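Local coordinates for protein endonuclease Bse634IR (Geobacillus stearothermophilus, PDB 3V20) that probably cleaves DNA as a type II restriction endonuclease of the PDDEXK clan and, in this crystal, binds DNA together with calcium, at residues 101-106 against 145-150; 118-123 against 221-226; 193-198 against 235-240. The protein carries 1 engineered substitution. All coordinates share one frame; numbering follows the deposited sequence.

How the interactions relate
Followed from the N terminus, the chain lays down edge strand 99-103, then helix 118-132, and returns as strand 147-151; there interaction 1 closes the first loop. It next enters strand 191-198 and helix 207-226, whose last turns meet 118-123 and close the long loop of interaction 2. Strand 235-240 then completes interaction 3. Interactions 1 and 3 follow in series, while interaction 2 crosses both. The two strand pairs belong to one mixed sheet, joined where Ile149 N and Ala193 O probably hydrogen-bond at 2.9 Å, and they share a calcium ion. Interaction 2, its centre at least 20 Å from theirs, ties two helices together away from that site.

Interaction 1: residues 101-106 against 145-150; sequences IIKMPN and PDLLII. With CA (calcium ion), chain F; nucleotides of chain C.
Ile102 and Leu148 form a hydrogen-bonded antiparallel pair. Ile102 N donates to Leu148 O at 2.9 Å, and Leu148 N returns the bond to Ile102 O at the same length. Beyond the strand proper, Met104 N reaches Asp146 O and extends the pairing into the loop.

Apolar contacts sort onto the two faces of the sheet. With Ile101 and Ile149 side by side and pointing the same way, their CG1 atoms come to 3.8 Å, under cover of helices 68-93 and 280-291. On the other face the obliquely crossing side chains of Ile102 and Ile150 touch through their CD1 methyls, 3.7 Å apart. Met104, bent at chi2 (-71°) and chi3 (-76°), folds across Leu148, bringing its CE to 3.7 Å from Leu148 CD1, while its CB and CG lie against Pro145 O. An alanine here would keep the backbone bond but is likely to open a gap beside Leu148 where the sulfur and terminal methyl now pack.

Pro145-Asp146 fits the PD of the PD-(D/E)XK nuclease signature, placed where the strand bulges: Asp146 and Leu147 both face Val195 in a classic beta bulge.

The metal site lies at this bulge. Asp146 OD2 binds the calcium ion at 2.3 Å, alongside OP1 of DC6 of chain C, a water and Leu197 O. Lys103 is a near but unbonded charge, its NZ 4.6 Å from Asp146 OD1, and its stem packs on the aspartate's backbone, with Lys103 CD 3.3 Å from Asp146 O.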
# COMPACT_ATOMS: atom_id res chain seq x y z
N ILE A 101 -22.07 4.30 12.94
CA ILE A 101 -21.16 3.84 11.89
C ILE A 101 -20.87 5.03 10.96
O ILE A 101 -21.72 5.42 10.15
CB ILE A 101 -21.73 2.64 11.09
CG1 ILE A 101 -22.07 1.48 12.02
CG2 ILE A 101 -20.76 2.19 10.01
CD1 ILE A 101 -23.54 1.13 12.04
N ILE A 102 -19.66 5.59 11.08
CA ILE A 102 -19.31 6.88 10.47
C ILE A 102 -18.31 6.78 9.33
O ILE A 102 -17.23 6.19 9.47
CB ILE A 102 -18.75 7.87 11.52
CG1 ILE A 102 -19.68 7.94 12.75
CG2 ILE A 102 -18.56 9.26 10.90
CD1 ILE A 102 -19.09 8.63 13.96
N LYS A 103 -18.66 7.36 8.19
CA LYS A 103 -17.75 7.49 7.07
C LYS A 103 -16.81 8.66 7.35
O LYS A 103 -17.25 9.81 7.47
CB LYS A 103 -18.54 7.70 5.77
CG LYS A 103 -17.71 7.98 4.52
CD LYS A 103 -16.76 6.85 4.20
CE LYS A 103 -15.72 7.24 3.13
NZ LYS A 103 -14.69 8.19 3.62
N MET A 104 -15.51 8.38 7.44
CA MET A 104 -14.51 9.38 7.80
C MET A 104 -13.89 10.06 6.58
O MET A 104 -13.74 9.44 5.53
CB MET A 104 -13.42 8.74 8.65
CG MET A 104 -13.91 8.08 9.94
SD MET A 104 -14.46 9.24 11.19
CE MET A 104 -12.90 9.86 11.83
N PRO A 105 -13.54 11.36 6.71
CA PRO A 105 -12.86 12.05 5.62
C PRO A 105 -11.34 11.80 5.68
O PRO A 105 -10.88 10.99 6.48
CB PRO A 105 -13.20 13.51 5.89
CG PRO A 105 -13.28 13.59 7.39
CD PRO A 105 -13.70 12.23 7.90
N ASN A 106 -10.57 12.49 4.84
CA ASN A 106 -9.12 12.33 4.88
C ASN A 106 -8.46 12.94 6.13
O ASN A 106 -9.07 13.75 6.83
CB ASN A 106 -8.45 12.78 3.57
CG ASN A 106 -8.29 14.29 3.45
OD1 ASN A 106 -7.79 14.96 4.35
ND2 ASN A 106 -8.67 14.83 2.29
N PRO A 145 -9.15 5.69 8.87
CA PRO A 145 -9.98 4.54 8.53
C PRO A 145 -11.21 5.00 7.74
O PRO A 145 -11.69 6.13 7.98
CB PRO A 145 -10.40 3.98 9.90
CG PRO A 145 -9.59 4.70 10.91
CD PRO A 145 -9.19 5.99 10.31
N ASP A 146 -11.70 4.19 6.81
CA ASP A 146 -12.91 4.54 6.04
C ASP A 146 -14.19 4.64 6.87
O ASP A 146 -14.94 5.62 6.72
CB ASP A 146 -13.12 3.57 4.89
CG ASP A 146 -12.04 3.68 3.85
OD1 ASP A 146 -11.63 4.82 3.53
OD2 ASP A 146 -11.58 2.62 3.36
N LEU A 147 -14.46 3.64 7.70
CA LEU A 147 -15.59 3.64 8.62
C LEU A 147 -15.12 3.45 10.04
O LEU A 147 -14.26 2.62 10.30
CB LEU A 147 -16.59 2.52 8.30
CG LEU A 147 -17.35 2.39 6.98
CD1 LEU A 147 -18.18 1.11 7.05
CD2 LEU A 147 -18.22 3.61 6.72
N LEU A 148 -15.68 4.23 10.96
CA LEU A 148 -15.52 3.99 12.40
C LEU A 148 -16.82 3.52 13.01
O LEU A 148 -17.89 4.07 12.72
CB LEU A 148 -15.08 5.26 13.15
CG LEU A 148 -13.67 5.82 12.94
CD1 LEU A 148 -13.43 6.87 14.00
CD2 LEU A 148 -12.60 4.74 13.03
N ILE A 149 -16.73 2.49 13.85
CA ILE A 149 -17.87 2.04 14.65
C ILE A 149 -17.65 2.43 16.11
O ILE A 149 -16.67 2.04 16.74
CB ILE A 149 -18.16 0.53 14.47
CG1 ILE A 149 -18.67 0.24 13.06
CG2 ILE A 149 -19.22 0.07 15.45
CD1 ILE A 149 -17.61 -0.22 12.15
N ILE A 150 -18.59 3.22 16.63
CA ILE A 150 -18.49 3.84 17.94
C ILE A 150 -19.71 3.45 18.76
O ILE A 150 -20.85 3.59 18.30
CB ILE A 150 -18.41 5.37 17.81
CG1 ILE A 150 -17.09 5.76 17.13
CG2 ILE A 150 -18.53 6.05 19.17
CD1 ILE A 150 -17.05 7.18 16.65
CA CA F . -10.35 2.60 1.45
P DA C 5 -5.29 10.28 4.00
OP1 DA C 5 -6.28 10.35 5.10
OP2 DA C 5 -3.93 9.77 4.23
O5' DA C 5 -5.87 9.35 2.85
C5' DA C 5 -7.23 9.50 2.50
C4' DA C 5 -7.53 8.77 1.22
O4' DA C 5 -6.99 9.54 0.10
C3' DA C 5 -6.97 7.35 1.15
O3' DA C 5 -8.06 6.48 1.17
C2' DA C 5 -6.20 7.34 -0.17
C1' DA C 5 -6.63 8.62 -0.90
N9 DA C 5 -5.55 9.19 -1.71
C8 DA C 5 -4.26 9.37 -1.30
N7 DA C 5 -3.49 9.88 -2.23
C5 DA C 5 -4.32 10.04 -3.32
C6 DA C 5 -4.11 10.54 -4.61
N6 DA C 5 -2.93 10.99 -5.04
N1 DA C 5 -5.17 10.58 -5.46
C2 DA C 5 -6.36 10.12 -5.03
N3 DA C 5 -6.65 9.63 -3.83
C4 DA C 5 -5.60 9.64 -3.01
P DC C 6 -8.01 4.96 0.68
OP1 DC C 6 -9.05 4.22 1.39
OP2 DC C 6 -6.66 4.41 0.75
O5' DC C 6 -8.46 5.13 -0.83
C5' DC C 6 -9.80 5.48 -1.15
C4' DC C 6 -9.93 5.66 -2.65
O4' DC C 6 -8.99 6.65 -3.08
C3' DC C 6 -9.57 4.46 -3.51
O3' DC C 6 -10.65 3.58 -3.50
C2' DC C 6 -9.36 5.14 -4.87
C1' DC C 6 -8.77 6.51 -4.48
N1 DC C 6 -7.30 6.69 -4.69
C2 DC C 6 -6.79 7.11 -5.93
O2 DC C 6 -7.56 7.35 -6.89
N3 DC C 6 -5.44 7.27 -6.07
C4 DC C 6 -4.62 7.03 -5.04
N4 DC C 6 -3.29 7.19 -5.23
C5 DC C 6 -5.13 6.59 -3.76
C6 DC C 6 -6.45 6.44 -3.64
O HOH W 1 -8.58 1.47 3.20

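Interaction 2: residues 118-123 against 221-226; sequences NETREK and AHLKMA. Engineered in segment 221-226: Ala226 (natural residue Arg).
Thr120 OG1 is hydrogen-bonded to Tyr227 OH, just past the end of helix 207-226, while the threonine's other branch, CG2, meets Leu223 of that helix. With CG2 anti to the backbone N (chi1 -78° for OG1), the residue shows a polar side to the tyrosine and a methyl to the leucine. The two side chains cross at about a right angle, with Thr120 CG2 4.0 Å from Leu223 CD1. The leucine's second branch turns to the next helical turn, where Leu223 CD2 sits 3.9 Å from Lys123 CB, so its forked end fits against Thr120 and Lys123 together. Trp188, from a loop, packs on both Thr120 and Leu223.

Segments 118-123 and 221-226 run steeply across one another, at 112°, their axes 11.0 Å apart at closest. Side chains therefore do most of the bridging. Lys123 lends its aliphatic stem: its CD carbon lies 4.0 Å from CB of Ala226, an engineered residue that replaces a natural arginine. His222 brings its ring carbon CE1 to 4.2 Å from Lys123 O, a loose contact oblique to the ring.

No hydrogen bond or salt bridge links 118-123 directly to 221-226. These carbon-to-carbon contacts, over a modest 200 Å² of buried surface, suggest that the pair is held mainly by dispersion, with the Thr120-Tyr227 bond as a polar link beside it.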
# COMPACT_ATOMS: atom_id res chain seq x y z
N ASN A 118 -10.66 14.98 25.90
CA ASN A 118 -9.41 15.61 26.31
C ASN A 118 -8.44 14.65 27.00
O ASN A 118 -7.28 14.55 26.61
CB ASN A 118 -9.67 16.83 27.21
CG ASN A 118 -10.34 17.97 26.46
OD1 ASN A 118 -10.42 17.95 25.23
ND2 ASN A 118 -10.82 18.96 27.19
N GLU A 119 -8.94 13.94 28.01
CA GLU A 119 -8.14 12.99 28.78
C GLU A 119 -7.40 11.99 27.88
O GLU A 119 -6.24 11.66 28.13
CB GLU A 119 -9.00 12.25 29.80
CG GLU A 119 -8.21 11.54 30.91
CD GLU A 119 -9.09 10.82 31.91
OE1 GLU A 119 -10.31 11.11 31.97
OE2 GLU A 119 -8.57 9.95 32.65
N THR A 120 -8.07 11.52 26.84
CA THR A 120 -7.48 10.56 25.92
C THR A 120 -6.58 11.25 24.89
O THR A 120 -5.52 10.73 24.55
CB THR A 120 -8.54 9.63 25.27
OG1 THR A 120 -8.92 8.62 26.22
CG2 THR A 120 -8.00 8.94 24.02
N ARG A 121 -6.99 12.43 24.43
CA ARG A 121 -6.16 13.18 23.46
C ARG A 121 -4.80 13.57 24.04
O ARG A 121 -3.81 13.64 23.31
CB ARG A 121 -6.90 14.40 22.89
CG ARG A 121 -7.71 14.09 21.63
CD ARG A 121 -8.06 15.33 20.80
NE ARG A 121 -8.93 16.25 21.54
CZ ARG A 121 -9.88 17.01 20.99
NH1 ARG A 121 -10.12 16.98 19.68
NH2 ARG A 121 -10.61 17.80 21.77
N GLU A 122 -4.75 13.78 25.36
CA GLU A 122 -3.49 14.08 26.04
C GLU A 122 -2.63 12.84 26.25
O GLU A 122 -1.40 12.94 26.19
CB GLU A 122 -3.72 14.81 27.36
CG GLU A 122 -3.42 16.29 27.30
CD GLU A 122 -1.94 16.59 27.06
OE1 GLU A 122 -1.09 16.16 27.88
OE2 GLU A 122 -1.64 17.27 26.05
N LYS A 123 -3.25 11.70 26.51
CA LYS A 123 -2.53 10.43 26.59
C LYS A 123 -1.79 10.19 25.28
O LYS A 123 -0.61 9.82 25.29
CB LYS A 123 -3.47 9.26 26.87
CG LYS A 123 -4.16 9.25 28.22
CD LYS A 123 -3.21 9.06 29.38
CE LYS A 123 -3.99 8.90 30.66
NZ LYS A 123 -3.39 9.71 31.75
N ALA A 221 -3.49 -0.30 22.00
CA ALA A 221 -2.71 -1.05 23.00
C ALA A 221 -2.11 -0.11 24.02
O ALA A 221 -2.07 -0.43 25.21
CB ALA A 221 -1.64 -1.89 22.36
N HIS A 222 -1.66 1.05 23.55
CA HIS A 222 -1.15 2.10 24.43
C HIS A 222 -2.23 2.61 25.37
O HIS A 222 -1.98 2.78 26.57
CB HIS A 222 -0.54 3.26 23.65
CG HIS A 222 0.30 4.17 24.49
ND1 HIS A 222 -0.18 5.34 25.04
CD2 HIS A 222 1.59 4.07 24.90
CE1 HIS A 222 0.77 5.92 25.75
NE2 HIS A 222 1.85 5.17 25.68
N LEU A 223 -3.42 2.85 24.83
CA LEU A 223 -4.53 3.31 25.66
C LEU A 223 -4.98 2.26 26.68
O LEU A 223 -5.34 2.61 27.80
CB LEU A 223 -5.70 3.81 24.80
CG LEU A 223 -5.34 5.03 23.94
CD1 LEU A 223 -6.51 5.41 23.04
CD2 LEU A 223 -4.91 6.22 24.80
N LYS A 224 -4.95 0.99 26.28
CA LYS A 224 -5.23 -0.12 27.20
C LYS A 224 -4.28 -0.13 28.41
O LYS A 224 -4.70 -0.42 29.53
CB LYS A 224 -5.17 -1.47 26.48
CG LYS A 224 -6.42 -1.82 25.72
CD LYS A 224 -6.33 -3.18 25.04
CE LYS A 224 -6.41 -4.31 26.05
NZ LYS A 224 -7.12 -5.46 25.45
N MET A 225 -3.00 0.19 28.15
CA MET A 225 -1.97 0.24 29.18
C MET A 225 -2.11 1.45 30.11
O MET A 225 -2.10 1.29 31.33
CB MET A 225 -0.57 0.24 28.55
CG MET A 225 -0.11 -1.12 27.99
SD MET A 225 0.86 -2.13 29.14
CE MET A 225 1.77 -3.10 27.93
N ALA A 226 -2.22 2.65 29.54
CA ALA A 226 -2.37 3.87 30.34
C ALA A 226 -3.55 3.81 31.31
O ALA A 226 -3.44 4.28 32.44
CB ALA A 226 -2.46 5.11 29.46

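Interaction 3: residues 193-198 against 235-240; sequences AGVGLK and KYYGAS. With CA (calcium ion), chain F; nucleotides of chain C.
The Tyr236 ring reaches obliquely across Gly194 and Gly196 of the neighbouring strand, filling the shallow hollow that the two glycines make. The strands are the two arms of a beta-alpha-beta crossover, strand 191-198, helix 207-226 and strand 235-240, and the paired segments run parallel within 21°. With CG anti to the backbone N (chi1 -173°), the ring is carried toward the adjacent strand: its CD1 lies 3.4 Å from Gly194 O, and its OH reaches 3.5 Å from Gly196 CA. With no side chain on Gly194 or Gly196, the ring can lie close against their backbone. Glu212 and Leu216 of the crossover helix pack on the tyrosine as well.

On the face carrying Ala193, Val195, Leu197, Tyr237 and Ala239, small groups sit against larger ones. Ala193 CB meets the edge of the Tyr237 ring in its plane, 3.9 Å from CE2, and Val195 crosses obliquely beside the Tyr237 CB. Further along, the small Ala239 forms the dip that receives a branch of Leu197, Leu197 CD2 to Ala239 CB 3.7 Å. Helix 280-291 covers this side, with Ile290 touching Ala193, Val195 and Tyr237.

Five backbone bonds stitch the strands in parallel register, among them Gly196 N to Tyr237 O at 2.8 Å. At the DNA end, Lys198, probably the counterpart of the signature lysine although Gly196 stands where the acidic residue of (D/E)XK would be, passes its CG 3.5 Å from OP2 of DC7 of chain C, and its NZ hydrogen-bonds to Gln208. Just before it, Leu197 O binds the calcium ion at 2.4 Å.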
# COMPACT_ATOMS: atom_id res chain seq x y z
N ALA A 193 -14.53 -0.59 16.55
CA ALA A 193 -13.98 -1.19 15.33
C ALA A 193 -13.76 -0.17 14.24
O ALA A 193 -14.38 0.89 14.26
CB ALA A 193 -14.86 -2.33 14.83
N GLY A 194 -12.86 -0.48 13.30
CA GLY A 194 -12.72 0.29 12.05
C GLY A 194 -12.78 -0.62 10.83
O GLY A 194 -12.56 -1.84 10.94
N VAL A 195 -13.10 -0.05 9.67
CA VAL A 195 -13.18 -0.82 8.43
C VAL A 195 -12.49 -0.08 7.28
O VAL A 195 -12.70 1.13 7.08
CB VAL A 195 -14.65 -1.11 8.03
CG1 VAL A 195 -14.70 -1.91 6.76
CG2 VAL A 195 -15.42 -1.81 9.17
N GLY A 196 -11.67 -0.82 6.52
CA GLY A 196 -11.04 -0.31 5.31
C GLY A 196 -11.79 -0.83 4.11
O GLY A 196 -11.99 -2.04 3.98
N LEU A 197 -12.21 0.08 3.22
CA LEU A 197 -13.04 -0.28 2.05
C LEU A 197 -12.30 -0.12 0.73
O LEU A 197 -11.71 0.92 0.48
CB LEU A 197 -14.29 0.60 2.01
CG LEU A 197 -15.22 0.52 3.25
CD1 LEU A 197 -16.21 1.67 3.20
CD2 LEU A 197 -15.92 -0.84 3.37
N LYS A 198 -12.33 -1.15 -0.13
CA LYS A 198 -11.66 -1.09 -1.43
C LYS A 198 -12.51 -1.71 -2.52
O LYS A 198 -13.06 -2.78 -2.30
CB LYS A 198 -10.35 -1.86 -1.36
CG LYS A 198 -9.28 -1.20 -0.55
CD LYS A 198 -8.15 -2.16 -0.30
CE LYS A 198 -6.87 -1.44 -0.02
NZ LYS A 198 -7.05 -0.01 0.14
N LYS A 235 -11.14 -3.76 17.05
CA LYS A 235 -11.00 -4.70 15.95
C LYS A 235 -10.94 -3.95 14.64
O LYS A 235 -11.53 -2.88 14.50
CB LYS A 235 -12.16 -5.70 15.96
CG LYS A 235 -11.95 -6.89 16.90
CD LYS A 235 -13.16 -7.81 16.83
CE LYS A 235 -12.84 -9.27 17.17
NZ LYS A 235 -12.26 -9.44 18.55
N TYR A 236 -10.22 -4.49 13.67
CA TYR A 236 -10.11 -3.85 12.37
C TYR A 236 -10.39 -4.84 11.26
O TYR A 236 -9.95 -5.98 11.34
CB TYR A 236 -8.74 -3.23 12.20
CG TYR A 236 -8.61 -2.40 10.95
CD1 TYR A 236 -9.20 -1.13 10.88
CD2 TYR A 236 -7.91 -2.88 9.84
CE1 TYR A 236 -9.08 -0.36 9.73
CE2 TYR A 236 -7.80 -2.10 8.68
CZ TYR A 236 -8.38 -0.85 8.64
OH TYR A 236 -8.28 -0.06 7.52
N TYR A 237 -11.09 -4.37 10.22
CA TYR A 237 -11.64 -5.20 9.16
C TYR A 237 -11.40 -4.63 7.77
O TYR A 237 -11.31 -3.42 7.58
CB TYR A 237 -13.16 -5.32 9.34
CG TYR A 237 -13.59 -5.95 10.66
CD1 TYR A 237 -13.61 -7.34 10.81
CD2 TYR A 237 -13.96 -5.15 11.75
CE1 TYR A 237 -13.99 -7.93 12.02
CE2 TYR A 237 -14.34 -5.73 12.96
CZ TYR A 237 -14.36 -7.13 13.08
OH TYR A 237 -14.74 -7.73 14.26
N GLY A 238 -11.34 -5.52 6.78
CA GLY A 238 -11.30 -5.10 5.39
C GLY A 238 -12.56 -5.51 4.66
O GLY A 238 -13.24 -6.48 5.07
N ALA A 239 -12.89 -4.78 3.59
CA ALA A 239 -14.04 -5.13 2.75
C ALA A 239 -13.82 -4.77 1.30
O ALA A 239 -13.48 -3.62 1.00
CB ALA A 239 -15.33 -4.48 3.27
N SER A 240 -14.09 -5.74 0.42
CA SER A 240 -13.88 -5.60 -1.03
C SER A 240 -15.21 -5.74 -1.76
O SER A 240 -16.15 -6.32 -1.23
CB SER A 240 -12.92 -6.68 -1.50
OG SER A 240 -12.72 -6.65 -2.90
CA CA F . -10.35 2.60 1.45
P DC C 7 -10.49 2.00 -3.72
OP1 DC C 7 -11.83 1.43 -3.58
OP2 DC C 7 -9.42 1.50 -2.83
O5' DC C 7 -10.02 1.82 -5.23
C5' DC C 7 -10.85 2.28 -6.29
C4' DC C 7 -10.17 1.94 -7.60
O4' DC C 7 -8.97 2.73 -7.75
C3' DC C 7 -9.70 0.48 -7.70
O3' DC C 7 -9.81 0.01 -9.03
C2' DC C 7 -8.22 0.56 -7.35
C1' DC C 7 -7.84 1.90 -7.95
N1 DC C 7 -6.59 2.44 -7.35
C2 DC C 7 -5.53 2.84 -8.17
O2 DC C 7 -5.64 2.80 -9.43
N3 DC C 7 -4.39 3.31 -7.58
C4 DC C 7 -4.29 3.36 -6.25
N4 DC C 7 -3.15 3.83 -5.73
C5 DC C 7 -5.36 2.95 -5.38
C6 DC C 7 -6.48 2.50 -5.98
O HOH W 1 -8.58 1.47 3.20